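Local coordinates for YkuI protein (Bacillus subtilis, PDB 2BAS) that probably acts, through its EAL domain, as a phosphodiesterase specific for the second messenger cyclic di-GMP, and pairs this domain with a C-terminal signalling domain, at residues Arg371-Glu376 with Phe389-Ser394; Arg99-Asp104 with Lys136-His141. All blocks are in the same frame, centred on the assembly; numbering follows the deposited sequence.

Contact 1: residues Arg371-Glu376 with Phe389-Ser394; sequences RPYFLE and FSDLYS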
ATOM      1  N   ARG A 371       7.942  -9.756  10.843  1.00 57.56           N
ATOM      2  CA  ARG A 371       8.312  -8.494  10.180  1.00 59.96           C
ATOM      3  C   ARG A 371       8.455  -8.659   8.661  1.00 60.86           C
ATOM      4  O   ARG A 371       9.055  -9.631   8.185  1.00 62.44           O
ATOM      5  CB  ARG A 371       9.625  -7.933  10.738  1.00 58.68           C
ATOM      6  CG  ARG A 371       9.506  -7.198  12.072  1.00 65.88           C
ATOM      7  CD  ARG A 371      10.845  -6.741  12.621  1.00 61.40           C
ATOM      8  NE  ARG A 371      11.353  -5.579  11.887  1.00 83.06           N
ATOM      9  CZ  ARG A 371      12.478  -4.917  12.179  1.00 89.75           C
ATOM     10  NH1 ARG A 371      13.241  -5.290  13.210  1.00 94.70           N
ATOM     11  NH2 ARG A 371      12.846  -3.877  11.440  1.00 83.38           N
ATOM     12  N   PRO A 372       7.907  -7.716   7.887  1.00 61.59           N
ATOM     13  CA  PRO A 372       8.031  -7.815   6.432  1.00 60.71           C
ATOM     14  C   PRO A 372       9.487  -7.889   6.010  1.00 59.72           C
ATOM     15  O   PRO A 372      10.319  -7.128   6.542  1.00 61.81           O
ATOM     16  CB  PRO A 372       7.433  -6.490   5.941  1.00 60.61           C
ATOM     17  CG  PRO A 372       6.519  -6.051   7.043  1.00 59.43           C
ATOM     18  CD  PRO A 372       7.144  -6.522   8.305  1.00 61.77           C
ATOM     19  N   TYR A 373       9.785  -8.790   5.070  1.00 56.78           N
ATOM     20  CA  TYR A 373      11.111  -8.933   4.492  1.00 56.46           C
ATOM     21  C   TYR A 373      12.102  -9.755   5.333  1.00 57.83           C
ATOM     22  O   TYR A 373      13.230 -10.021   4.886  1.00 57.66           O
ATOM     23  CB  TYR A 373      11.754  -7.555   4.281  1.00 58.87           C
ATOM     24  CG  TYR A 373      11.019  -6.591   3.382  1.00 61.98           C
ATOM     25  CD1 TYR A 373      10.487  -7.003   2.162  1.00 62.60           C
ATOM     26  CD2 TYR A 373      10.897  -5.243   3.739  1.00 65.11           C
ATOM     27  CE1 TYR A 373       9.818  -6.115   1.333  1.00 63.15           C
ATOM     28  CE2 TYR A 373      10.234  -4.343   2.915  1.00 62.69           C
ATOM     29  CZ  TYR A 373       9.704  -4.786   1.711  1.00 64.95           C
ATOM     30  OH  TYR A 373       9.052  -3.898   0.879  1.00 69.69           O
ATOM     31  N   PHE A 374      11.723 -10.131   6.550  1.00 56.29           N
ATOM     32  CA  PHE A 374      12.696 -10.738   7.445  1.00 57.71           C
ATOM     33  C   PHE A 374      13.258 -12.094   6.952  1.00 58.15           C
ATOM     34  O   PHE A 374      14.476 -12.284   6.913  1.00 59.50           O
ATOM     35  CB  PHE A 374      12.160 -10.828   8.882  1.00 58.45           C
ATOM     36  CG  PHE A 374      13.190 -11.294   9.872  1.00 58.17           C
ATOM     37  CD1 PHE A 374      13.915 -10.383  10.619  1.00 59.05           C
ATOM     38  CD2 PHE A 374      13.444 -12.653  10.042  1.00 65.77           C
ATOM     39  CE1 PHE A 374      14.883 -10.807  11.526  1.00 56.40           C
ATOM     40  CE2 PHE A 374      14.407 -13.088  10.949  1.00 64.03           C
ATOM     41  CZ  PHE A 374      15.127 -12.157  11.688  1.00 62.09           C
ATOM     42  N   LEU A 375      12.375 -13.015   6.586  1.00 56.42           N
ATOM     43  CA  LEU A 375      12.791 -14.336   6.119  1.00 56.48           C
ATOM     44  C   LEU A 375      13.377 -14.255   4.704  1.00 57.17           C
ATOM     45  O   LEU A 375      14.241 -15.055   4.323  1.00 56.08           O
ATOM     46  CB  LEU A 375      11.611 -15.334   6.183  1.00 54.16           C
ATOM     47  CG  LEU A 375      11.085 -15.742   7.575  1.00 50.69           C
ATOM     48  CD1 LEU A 375       9.876 -16.658   7.504  1.00 45.03           C
ATOM     49  CD2 LEU A 375      12.167 -16.408   8.436  1.00 45.93           C
ATOM     50  N   GLU A 376      12.871 -13.289   3.941  1.00 57.89           N
ATOM     51  CA  GLU A 376      13.301 -13.008   2.577  1.00 61.28           C
ATOM     52  C   GLU A 376      14.775 -12.563   2.644  1.00 59.90           C
ATOM     53  O   GLU A 376      15.611 -13.046   1.886  1.00 58.51           O
ATOM     54  CB  GLU A 376      12.408 -11.898   1.976  1.00 59.88           C
ATOM     55  CG  GLU A 376      12.257 -11.878   0.445  1.00 65.15           C
ATOM     56  CD  GLU A 376      11.723 -10.512  -0.124  1.00 70.02           C
ATOM     57  OE1 GLU A 376      10.534 -10.447  -0.557  1.00 69.48           O
ATOM     58  OE2 GLU A 376      12.499  -9.505  -0.147  1.00 74.29           O
ATOM     59  N   PHE A 389      21.781  -2.737   3.174  1.00 64.33           N
ATOM     60  CA  PHE A 389      20.889  -1.775   3.798  1.00 62.74           C
ATOM     61  C   PHE A 389      19.440  -2.083   3.503  1.00 61.76           C
ATOM     62  O   PHE A 389      19.077  -2.386   2.365  1.00 61.63           O
ATOM     63  CB  PHE A 389      21.116  -0.363   3.223  1.00 63.76           C
ATOM     64  CG  PHE A 389      22.311   0.362   3.765  1.00 63.29           C
ATOM     65  CD1 PHE A 389      22.831   0.073   5.012  1.00 62.19           C
ATOM     66  CD2 PHE A 389      22.865   1.408   3.044  1.00 68.00           C
ATOM     67  CE1 PHE A 389      23.931   0.767   5.509  1.00 64.84           C
ATOM     68  CE2 PHE A 389      23.965   2.120   3.540  1.00 69.95           C
ATOM     69  CZ  PHE A 389      24.501   1.792   4.775  1.00 62.97           C
ATOM     70  N   SER A 390      18.589  -1.924   4.501  1.00 59.60           N
ATOM     71  CA  SER A 390      17.158  -1.921   4.241  1.00 58.40           C
ATOM     72  C   SER A 390      16.839  -0.570   3.621  1.00 58.34           C
ATOM     73  O   SER A 390      17.704   0.311   3.553  1.00 59.95           O
ATOM     74  CB  SER A 390      16.383  -2.069   5.546  1.00 57.46           C
ATOM     75  OG  SER A 390      16.392  -0.863   6.285  1.00 57.87           O
ATOM     76  N   ASP A 391      15.602  -0.399   3.174  1.00 58.09           N
ATOM     77  CA  ASP A 391      15.115   0.915   2.766  1.00 59.63           C
ATOM     78  C   ASP A 391      14.711   1.721   4.007  1.00 60.73           C
ATOM     79  O   ASP A 391      14.772   1.203   5.117  1.00 62.15           O
ATOM     80  CB  ASP A 391      13.927   0.785   1.809  1.00 60.03           C
ATOM     81  CG  ASP A 391      12.813  -0.074   2.366  1.00 62.25           C
ATOM     82  OD1 ASP A 391      13.093  -1.188   2.883  1.00 69.35           O
ATOM     83  OD2 ASP A 391      11.650   0.339   2.243  1.00 66.58           O
ATOM     84  N   LEU A 392      14.340   2.988   3.812  1.00 62.47           N
ATOM     85  CA  LEU A 392      13.903   3.863   4.892  1.00 61.34           C
ATOM     86  C   LEU A 392      12.587   3.394   5.467  1.00 61.61           C
ATOM     87  O   LEU A 392      11.583   3.269   4.748  1.00 63.52           O
ATOM     88  CB  LEU A 392      13.713   5.290   4.386  1.00 61.37           C
ATOM     89  CG  LEU A 392      14.992   6.028   3.989  1.00 66.72           C
ATOM     90  CD1 LEU A 392      14.686   7.176   3.012  1.00 62.17           C
ATOM     91  CD2 LEU A 392      15.768   6.489   5.228  1.00 65.21           C
ATOM     92  N   TYR A 393      12.588   3.150   6.767  1.00 59.91           N
ATOM     93  CA  TYR A 393      11.365   2.834   7.481  1.00 60.38           C
ATOM     94  C   TYR A 393      11.393   3.441   8.887  1.00 60.61           C
ATOM     95  O   TYR A 393      12.441   3.861   9.373  1.00 61.58           O
ATOM     96  CB  TYR A 393      11.156   1.332   7.506  1.00 60.72           C
ATOM     97  CG  TYR A 393      12.052   0.589   8.461  1.00 60.01           C
ATOM     98  CD1 TYR A 393      11.589   0.221   9.731  1.00 59.28           C
ATOM     99  CD2 TYR A 393      13.343   0.226   8.094  1.00 55.38           C
ATOM    100  CE1 TYR A 393      12.399  -0.478  10.621  1.00 63.28           C
ATOM    101  CE2 TYR A 393      14.165  -0.492   8.979  1.00 64.27           C
ATOM    102  CZ  TYR A 393      13.679  -0.832  10.240  1.00 65.04           C
ATOM    103  OH  TYR A 393      14.470  -1.515  11.129  1.00 70.37           O
ATOM    104  N   SER A 394      10.243   3.489   9.544  1.00 62.22           N
ATOM    105  CA  SER A 394      10.140   4.171  10.840  1.00 63.54           C
ATOM    106  C   SER A 394      10.402   3.247  12.050  1.00 65.21           C
ATOM    107  O   SER A 394       9.744   2.213  12.206  1.00 65.48           O
ATOM    108  CB  SER A 394       8.775   4.831  10.936  1.00 60.29           C
ATOM    109  OG  SER A 394       8.633   5.509  12.162  1.00 64.54           O
TER
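R371 and Y393 meet through one polar bond: the guanidinium NH2 of R371 donates to the phenol oxygen OH of Y393 at 2.9 Å. The acceptor lies at the guanidinium edge, near its plane, but the N-H...O angle of 134° makes the bond bent. The side chains cross at about a right angle, with guanidinium and ring planes 55° apart, so the groups do not stack; NH2 also comes within 3.4 Å of ring atom CZ of Y393. In Y393, CG stands between the backbone N and the carbonyl carbon (chi1 75°), which sends the ring across to R371. The same OH is hydrogen-bonded to T404 OG1, so both an arginine and a threonine hold it. A phenylalanine at Y393 would probably leave NH2 of R371 without this acceptor and T404 without its phenol partner.

Van der Waals contact adds little: CE2 of Y373 lies 4.3 Å from OD1 of D391. The acid is engaged chiefly elsewhere, in salt bridges to R224 and K225 of the second subunit, and R224 of that subunit also makes a cation-pi contact with the Y393 ring.

Within 389-394, OG of S390 donates to the carbonyl O of D391 at 2.9 Å and is also hydrogen-bonded to the backbone N of T404. A type II turn from R371 to F374 places Y373 as N-cap of helix 374-384. The contact ties the entrance of that helix to strand 388-394, within this chain the edge strand of the antiparallel sheet in the C-terminal EAL-associated signalling domain, beside strand 401-409 and against the second subunit.

Contact 2: residues Arg99-Asp104 with Lys136-His141; sequences RFLEAD and KGIELH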
ATOM      1  N   ARG A  99     -16.860  13.818 -33.069  1.00 67.77           N
ATOM      2  CA  ARG A  99     -15.504  14.261 -33.396  1.00 67.29           C
ATOM      3  C   ARG A  99     -14.533  13.084 -33.451  1.00 68.32           C
ATOM      4  O   ARG A  99     -13.728  12.995 -34.381  1.00 69.60           O
ATOM      5  CB  ARG A  99     -15.024  15.345 -32.420  1.00 67.09           C
ATOM      6  CG  ARG A  99     -13.593  15.832 -32.624  1.00 65.89           C
ATOM      7  CD  ARG A  99     -13.369  16.485 -33.979  1.00 67.63           C
ATOM      8  NE  ARG A  99     -12.020  16.209 -34.485  1.00 71.57           N
ATOM      9  CZ  ARG A  99     -11.008  17.077 -34.494  1.00 72.19           C
ATOM     10  NH1 ARG A  99     -11.172  18.315 -34.040  1.00 73.00           N
ATOM     11  NH2 ARG A  99      -9.827  16.707 -34.973  1.00 68.03           N
ATOM     12  N   PHE A 100     -14.627  12.182 -32.469  1.00 67.99           N
ATOM     13  CA  PHE A 100     -13.807  10.962 -32.437  1.00 66.86           C
ATOM     14  C   PHE A 100     -13.987  10.076 -33.677  1.00 67.50           C
ATOM     15  O   PHE A 100     -13.008   9.521 -34.184  1.00 67.54           O
ATOM     16  CB  PHE A 100     -14.068  10.143 -31.165  1.00 66.89           C
ATOM     17  CG  PHE A 100     -13.307  10.627 -29.954  1.00 65.62           C
ATOM     18  CD1 PHE A 100     -13.943  11.364 -28.961  1.00 66.55           C
ATOM     19  CD2 PHE A 100     -11.956  10.338 -29.802  1.00 65.85           C
ATOM     20  CE1 PHE A 100     -13.239  11.811 -27.832  1.00 65.88           C
ATOM     21  CE2 PHE A 100     -11.246  10.778 -28.677  1.00 63.73           C
ATOM     22  CZ  PHE A 100     -11.891  11.515 -27.695  1.00 65.14           C
ATOM     23  N   LEU A 101     -15.223   9.959 -34.169  1.00 67.93           N
ATOM     24  CA  LEU A 101     -15.518   9.168 -35.373  1.00 67.74           C
ATOM     25  C   LEU A 101     -14.701   9.601 -36.600  1.00 68.13           C
ATOM     26  O   LEU A 101     -14.636   8.875 -37.593  1.00 66.89           O
ATOM     27  CB  LEU A 101     -17.015   9.212 -35.718  1.00 68.30           C
ATOM     28  CG  LEU A 101     -18.065   8.295 -35.079  1.00 68.08           C
ATOM     29  CD1 LEU A 101     -19.434   8.626 -35.664  1.00 67.09           C
ATOM     30  CD2 LEU A 101     -17.758   6.820 -35.288  1.00 67.31           C
ATOM     31  N   GLU A 102     -14.088  10.784 -36.522  1.00 68.48           N
ATOM     32  CA  GLU A 102     -13.265  11.320 -37.605  1.00 68.65           C
ATOM     33  C   GLU A 102     -11.774  11.080 -37.378  1.00 68.04           C
ATOM     34  O   GLU A 102     -11.015  10.915 -38.330  1.00 68.91           O
ATOM     35  CB  GLU A 102     -13.523  12.820 -37.801  1.00 69.01           C
ATOM     36  CG  GLU A 102     -14.991  13.211 -38.021  1.00 70.30           C
ATOM     37  CD  GLU A 102     -15.636  12.536 -39.226  1.00 73.80           C
ATOM     38  OE1 GLU A 102     -15.048  12.559 -40.334  1.00 74.07           O
ATOM     39  OE2 GLU A 102     -16.751  11.998 -39.063  1.00 74.35           O
ATOM     40  N   ALA A 103     -11.359  11.055 -36.117  1.00 67.98           N
ATOM     41  CA  ALA A 103      -9.946  10.885 -35.774  1.00 67.72           C
ATOM     42  C   ALA A 103      -9.467   9.429 -35.790  1.00 67.13           C
ATOM     43  O   ALA A 103     -10.163   8.536 -36.269  1.00 66.39           O
ATOM     44  CB  ALA A 103      -9.659  11.524 -34.431  1.00 68.05           C
ATOM     45  N   ASP A 104      -8.274   9.210 -35.245  1.00 67.67           N
ATOM     46  CA  ASP A 104      -7.627   7.899 -35.212  1.00 68.28           C
ATOM     47  C   ASP A 104      -8.439   6.864 -34.430  1.00 68.16           C
ATOM     48  O   ASP A 104      -8.949   7.150 -33.345  1.00 67.97           O
ATOM     49  CB  ASP A 104      -6.220   8.028 -34.622  1.00 68.99           C
ATOM     50  CG  ASP A 104      -5.403   9.141 -35.278  1.00 71.11           C
ATOM     51  OD1 ASP A 104      -4.163   9.005 -35.333  1.00 75.64           O
ATOM     52  OD2 ASP A 104      -5.988  10.146 -35.741  1.00 72.73           O
ATOM     53  N   LYS A 136     -21.875   2.777 -34.921  1.00 65.68           N
ATOM     54  CA  LYS A 136     -21.286   3.706 -35.893  1.00 65.25           C
ATOM     55  C   LYS A 136     -19.792   3.442 -36.112  1.00 65.25           C
ATOM     56  O   LYS A 136     -19.159   4.086 -36.952  1.00 65.39           O
ATOM     57  CB  LYS A 136     -21.532   5.160 -35.477  1.00 64.80           C
ATOM     58  CG  LYS A 136     -22.996   5.508 -35.340  1.00 64.58           C
ATOM     59  CD  LYS A 136     -23.208   6.922 -34.839  1.00 62.97           C
ATOM     60  CE  LYS A 136     -24.688   7.288 -34.941  1.00 61.32           C
ATOM     61  NZ  LYS A 136     -24.948   8.732 -34.688  1.00 62.32           N
ATOM     62  N   GLY A 137     -19.234   2.502 -35.350  1.00 64.79           N
ATOM     63  CA  GLY A 137     -17.851   2.074 -35.550  1.00 65.32           C
ATOM     64  C   GLY A 137     -16.825   2.381 -34.471  1.00 66.35           C
ATOM     65  O   GLY A 137     -15.628   2.360 -34.754  1.00 67.17           O
ATOM     66  N   ILE A 138     -17.273   2.675 -33.246  1.00 66.06           N
ATOM     67  CA  ILE A 138     -16.351   2.880 -32.119  1.00 65.76           C
ATOM     68  C   ILE A 138     -16.374   1.674 -31.184  1.00 66.41           C
ATOM     69  O   ILE A 138     -17.356   1.441 -30.473  1.00 66.92           O
ATOM     70  CB  ILE A 138     -16.655   4.149 -31.277  1.00 65.09           C
ATOM     71  CG1 ILE A 138     -16.553   5.422 -32.116  1.00 65.95           C
ATOM     72  CG2 ILE A 138     -15.673   4.249 -30.125  1.00 64.27           C
ATOM     73  CD1 ILE A 138     -16.800   6.709 -31.324  1.00 64.23           C
ATOM     74  N   GLU A 139     -15.280   0.923 -31.181  1.00 65.69           N
ATOM     75  CA  GLU A 139     -15.156  -0.257 -30.340  1.00 65.57           C
ATOM     76  C   GLU A 139     -15.270   0.122 -28.861  1.00 65.13           C
ATOM     77  O   GLU A 139     -14.606   1.051 -28.398  1.00 66.23           O
ATOM     78  CB  GLU A 139     -13.839  -0.976 -30.648  1.00 64.50           C
ATOM     79  CG  GLU A 139     -13.747  -1.487 -32.095  1.00 66.01           C
ATOM     80  CD  GLU A 139     -12.364  -2.004 -32.472  1.00 67.50           C
ATOM     81  OE1 GLU A 139     -12.279  -3.084 -33.098  1.00 67.89           O
ATOM     82  OE2 GLU A 139     -11.359  -1.336 -32.142  1.00 71.05           O
ATOM     83  N   LEU A 140     -16.127  -0.593 -28.134  1.00 64.22           N
ATOM     84  CA  LEU A 140     -16.401  -0.307 -26.721  1.00 63.58           C
ATOM     85  C   LEU A 140     -15.169  -0.289 -25.819  1.00 63.88           C
ATOM     86  O   LEU A 140     -15.174   0.373 -24.773  1.00 63.40           O
ATOM     87  CB  LEU A 140     -17.431  -1.291 -26.159  1.00 63.29           C
ATOM     88  CG  LEU A 140     -18.856  -1.214 -26.713  1.00 63.87           C
ATOM     89  CD1 LEU A 140     -19.668  -2.433 -26.295  1.00 64.23           C
ATOM     90  CD2 LEU A 140     -19.553   0.078 -26.292  1.00 62.49           C
ATOM     91  N   HIS A 141     -14.122  -1.007 -26.226  1.00 64.10           N
ATOM     92  CA  HIS A 141     -12.899  -1.098 -25.433  1.00 64.33           C
ATOM     93  C   HIS A 141     -12.109   0.205 -25.437  1.00 64.47           C
ATOM     94  O   HIS A 141     -11.101   0.317 -24.753  1.00 64.89           O
ATOM     95  CB  HIS A 141     -12.022  -2.291 -25.862  1.00 65.32           C
ATOM     96  CG  HIS A 141     -11.385  -2.146 -27.216  1.00 67.09           C
ATOM     97  ND1 HIS A 141     -11.714  -2.955 -28.281  1.00 68.26           N
ATOM     98  CD2 HIS A 141     -10.421  -1.307 -27.668  1.00 68.77           C
ATOM     99  CE1 HIS A 141     -10.990  -2.616 -29.335  1.00 67.02           C
ATOM    100  NE2 HIS A 141     -10.200  -1.615 -28.990  1.00 67.06           N
TER
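L101 reaches over to K136 and I138 with both methyls of its fork. CD2 does most of the work, sitting 3.7 Å from CG1 of I138 and 3.5 Å from the backbone carbonyl O of K136, while CD1 lies 4.1 Å from CB of K136. The fork gets there because CG is anti to the carbonyl carbon (chi1 -84°), beside the backbone N; the CB bond does not aim at the other segment, yet the chain end comes nearer. L101 and K136 cross at about a right angle; CB of K136 makes the contact, and the rest of the chain, extended, leads away.

Against I138 the leucine lies obliquely. The CG1-CD1 arm of I138 passes by CD2 of L101, and its CD1 ends 4.4 Å from CB of F100. The F100 ring turns off toward Y56, V58, I109 and F264, so only the root of that side chain joins in here. I138 also touches I109, and the contact joins the ends of helices 82-100 and 124-135 in the TIM-like beta/alpha barrel of the EAL domain, the first leading into strand 108-112 and the second into 143-147.

G137 closes helix 124-135 with a Schellman motif; at its positive phi (113°) a side chain would collide with the carbonyl O of K136.

Chemically the contact is apolar, resting on shape and dispersion between aliphatic groups: the buried I138 and F100 face the domain interior, while the lysine ammonium is left to E132 (a weak, long ion pair) and Y133 (cation-pi) in the last turn of the preceding helix.

In the fold
Contact 2 comes first along the chain, in the EAL domain, and is closed before contact 1 opens in the C-terminal domain associated with it. They lie on opposite sides of the chain's centre, their own centres 49 Å apart and nearest atoms about 33 Å apart, and share no helix or sheet. Contact 2 brings the end of helix 82-100 to the loop between helix 124-135 and strand 143-147 of the beta/alpha barrel of the EAL domain; contact 1 belongs to the six-stranded antiparallel sheet. The long helix 271-311 runs between the two domains. Contact 1 lies where the C-terminal domain meets helix 211-226 of the second subunit's EAL domain, whereas contact 2 is touched by no other chain of the assembly.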